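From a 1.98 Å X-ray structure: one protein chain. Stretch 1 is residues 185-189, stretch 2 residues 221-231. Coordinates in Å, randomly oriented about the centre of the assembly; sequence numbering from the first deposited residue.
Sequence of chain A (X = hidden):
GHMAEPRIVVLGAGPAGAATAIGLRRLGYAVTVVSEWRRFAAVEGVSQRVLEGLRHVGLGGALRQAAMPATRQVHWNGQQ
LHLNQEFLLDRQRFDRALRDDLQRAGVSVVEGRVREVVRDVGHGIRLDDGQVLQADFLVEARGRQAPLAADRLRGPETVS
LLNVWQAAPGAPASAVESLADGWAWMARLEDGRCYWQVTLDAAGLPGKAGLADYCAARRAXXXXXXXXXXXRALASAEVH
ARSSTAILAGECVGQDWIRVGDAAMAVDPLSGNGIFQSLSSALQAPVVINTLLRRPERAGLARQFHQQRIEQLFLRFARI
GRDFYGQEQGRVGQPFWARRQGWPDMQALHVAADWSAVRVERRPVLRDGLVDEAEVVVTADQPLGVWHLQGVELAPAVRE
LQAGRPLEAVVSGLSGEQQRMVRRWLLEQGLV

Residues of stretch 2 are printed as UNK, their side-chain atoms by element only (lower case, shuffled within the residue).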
# COMPACT_ATOMS: atom_id res chain seq x y z
N TRP A 185 1.97 -6.95 17.81
CA TRP A 185 3.07 -6.02 17.62
C TRP A 185 3.06 -5.02 18.76
O TRP A 185 2.00 -4.51 19.13
CB TRP A 185 2.93 -5.30 16.28
CG TRP A 185 3.65 -3.99 16.20
CD1 TRP A 185 3.10 -2.74 16.24
CD2 TRP A 185 5.06 -3.80 16.03
NE1 TRP A 185 4.07 -1.79 16.11
CE2 TRP A 185 5.29 -2.41 15.98
CE3 TRP A 185 6.15 -4.68 15.91
CZ2 TRP A 185 6.56 -1.87 15.82
CZ3 TRP A 185 7.41 -4.14 15.76
CH2 TRP A 185 7.61 -2.75 15.71
N MET A 186 4.24 -4.72 19.31
CA MET A 186 4.32 -3.78 20.42
C MET A 186 5.57 -2.92 20.31
O MET A 186 6.60 -3.35 19.78
CB MET A 186 4.32 -4.51 21.78
CG MET A 186 5.48 -5.46 21.95
SD MET A 186 5.24 -6.60 23.31
CE MET A 186 4.46 -7.99 22.49
N ALA A 187 5.47 -1.69 20.83
CA ALA A 187 6.57 -0.75 20.74
C ALA A 187 6.58 0.18 21.96
O ALA A 187 5.53 0.49 22.53
CB ALA A 187 6.49 0.09 19.47
N ARG A 188 7.77 0.64 22.32
CA ARG A 188 7.95 1.60 23.39
C ARG A 188 8.90 2.68 22.90
O ARG A 188 10.06 2.39 22.59
CB ARG A 188 8.51 0.91 24.64
CG ARG A 188 8.66 1.80 25.84
CD ARG A 188 9.53 1.13 26.87
NE ARG A 188 9.56 1.88 28.12
CZ ARG A 188 10.27 1.53 29.18
NH1 ARG A 188 11.01 0.43 29.14
NH2 ARG A 188 10.23 2.27 30.28
N LEU A 189 8.41 3.90 22.78
CA LEU A 189 9.22 4.98 22.25
C LEU A 189 10.18 5.49 23.33
O LEU A 189 10.08 5.16 24.51
CB LEU A 189 8.33 6.12 21.74
CG LEU A 189 7.44 5.80 20.54
CD1 LEU A 189 6.39 6.88 20.38
CD2 LEU A 189 8.28 5.70 19.29
N UNK A 221 -0.97 -11.73 29.81
CA UNK A 221 -0.54 -13.10 29.57
C UNK A 221 0.78 -13.18 28.81
O UNK A 221 1.28 -14.29 28.60
c UNK A 221 -2.87 -14.14 29.67
o UNK A 221 -2.89 -13.77 30.87
c UNK A 221 -1.63 -13.87 28.82
o UNK A 221 -3.84 -14.72 29.13
N UNK A 222 1.36 -12.06 28.43
CA UNK A 222 2.52 -12.05 27.54
C UNK A 222 3.80 -11.76 28.32
O UNK A 222 3.94 -10.67 28.88
c UNK A 222 2.34 -11.03 26.42
o UNK A 222 3.55 -10.89 25.69
N UNK A 223 4.73 -12.72 28.32
CA UNK A 223 6.04 -12.49 28.93
C UNK A 223 6.81 -11.40 28.20
O UNK A 223 7.62 -10.68 28.81
c UNK A 223 6.86 -13.78 28.97
N UNK A 224 6.57 -11.25 26.90
CA UNK A 224 7.19 -10.18 26.13
C UNK A 224 6.72 -8.81 26.62
O UNK A 224 7.53 -7.90 26.79
c UNK A 224 9.34 -10.48 24.13
c UNK A 224 7.62 -10.87 22.36
c UNK A 224 7.96 -10.09 23.61
c UNK A 224 6.87 -10.36 24.65
N UNK A 225 5.41 -8.66 26.85
CA UNK A 225 4.89 -7.40 27.40
C UNK A 225 5.57 -7.08 28.73
O UNK A 225 5.96 -5.93 28.99
c UNK A 225 2.84 -6.36 28.41
c UNK A 225 2.68 -7.42 26.17
c UNK A 225 3.36 -7.48 27.54
N UNK A 226 5.76 -8.09 29.58
CA UNK A 226 6.35 -7.87 30.90
C UNK A 226 7.79 -7.36 30.78
O UNK A 226 8.16 -6.36 31.40
c UNK A 226 6.31 -9.16 31.72
o UNK A 226 4.95 -9.54 31.96
c UNK A 226 7.00 -8.97 33.06
N UNK A 227 8.60 -8.04 29.96
CA UNK A 227 9.99 -7.64 29.76
C UNK A 227 10.08 -6.22 29.22
O UNK A 227 10.77 -5.37 29.78
c UNK A 227 12.90 -9.69 28.27
c UNK A 227 12.18 -8.44 28.73
o UNK A 227 14.07 -9.90 28.68
c UNK A 227 10.67 -8.61 28.81
o UNK A 227 12.31 -10.47 27.49
N UNK A 228 9.36 -5.94 28.13
CA UNK A 228 9.52 -4.68 27.42
C UNK A 228 8.96 -3.49 28.19
O UNK A 228 9.48 -2.37 28.05
c UNK A 228 9.14 -4.56 23.56
c UNK A 228 8.85 -4.75 26.05
c UNK A 228 10.35 -6.34 24.87
c UNK A 228 9.81 -4.92 24.88
N UNK A 229 7.91 -3.69 28.98
CA UNK A 229 7.20 -2.58 29.61
C UNK A 229 7.27 -2.74 31.12
O UNK A 229 6.82 -3.76 31.67
c UNK A 229 5.56 -1.18 25.61
c UNK A 229 5.74 -2.52 29.15
c UNK A 229 5.58 -2.45 27.66
c UNK A 229 5.26 -2.33 24.89
c UNK A 229 5.71 -1.25 26.98
c UNK A 229 5.13 -3.54 25.55
c UNK A 229 5.28 -3.60 26.93
N UNK A 230 7.80 -1.73 31.80
CA UNK A 230 7.79 -1.73 33.26
C UNK A 230 6.39 -1.39 33.77
O UNK A 230 5.77 -2.19 34.49
c UNK A 230 10.15 -0.83 33.05
o UNK A 230 10.77 0.22 32.78
c UNK A 230 8.83 -0.74 33.79
o UNK A 230 10.58 -1.96 32.72
N UNK A 231 5.87 -0.23 33.39
CA UNK A 231 4.48 0.12 33.65
C UNK A 231 3.62 -0.32 32.47
O UNK A 231 3.92 0.04 31.32
c UNK A 231 4.33 1.63 33.86

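Position 221 carries two side-chain carbons, the second bearing two oxygens; this carboxylate on a short stem is aspartate, D221, and it lies out of reach of stretch 1. At 222 a single carbon holds one oxygen, which identifies S222. Its OG accepts a hydrogen bond from the backbone N of position 225 at 3.1 Å, capping the helix that begins at the next residue, and it sits 4.4 Å from M186 CE.

Position 223 has one side-chain carbon and no stretch 1 neighbour: A223. Four carbons, forked at the second, mark 224 as leucine; the CA-to-CB bond of L224 points toward the strand, and its CB meets M186 CE at 4.0 Å. At 225 one carbon carries two more, the fork at CB that defines valine. V225 CG2 lies 3.9 Å from M186 SD, although its CA-to-CB bond is directed sideways.

At 226 the first carbon bears both an oxygen and a carbon, as in threonine, and T226 makes no contact with the strand. Position 227 has three carbons in a row ending in two oxygens; this is E227, also exposed and out of reach. Another four-carbon side chain forked at the second carbon occupies 228. L228 leaves its backbone sideways, but its end comes nearer the strand, placing CD2 4.1 Å from M186 CG.

Position 229 shows one carbon followed by a six-carbon ring without a heteroatom: F229. The ring presents its edge to M186 SD, 3.8 Å from CE2, and to the backbone O of A187, 3.5 Å from CE1; R188 CB lies 3.7 Å from that same CE1. At 230 two carbons end in two oxygens, giving D230, whose OD2 lies 3.3 Å from R188 NH2. Position 231, with one carbon, is A231 and touches nothing on stretch 1.

Helix and strand run nearly parallel, 7° apart, with their axes 10.0 Å apart at closest approach, a gap bridged by side chains. M186 and R188, alternate residues of the strand, both point toward stretch 2, whereas A187 between them points away. M186 packs its flexible thioether against L224, V225, L228 and F229, forming the apolar part of the contact. R188, extended with its first three chi angles in t, carries its guanidinium beyond the F229 ring to the helix end, where NH1 approaches L228 O at 3.4 Å and NH2 forms a hydrogen-bonded salt bridge with D230. Apolar packing thus gives way to charge pairing just past the helix.

Stretch 2 221-231: DSALVTELFDA
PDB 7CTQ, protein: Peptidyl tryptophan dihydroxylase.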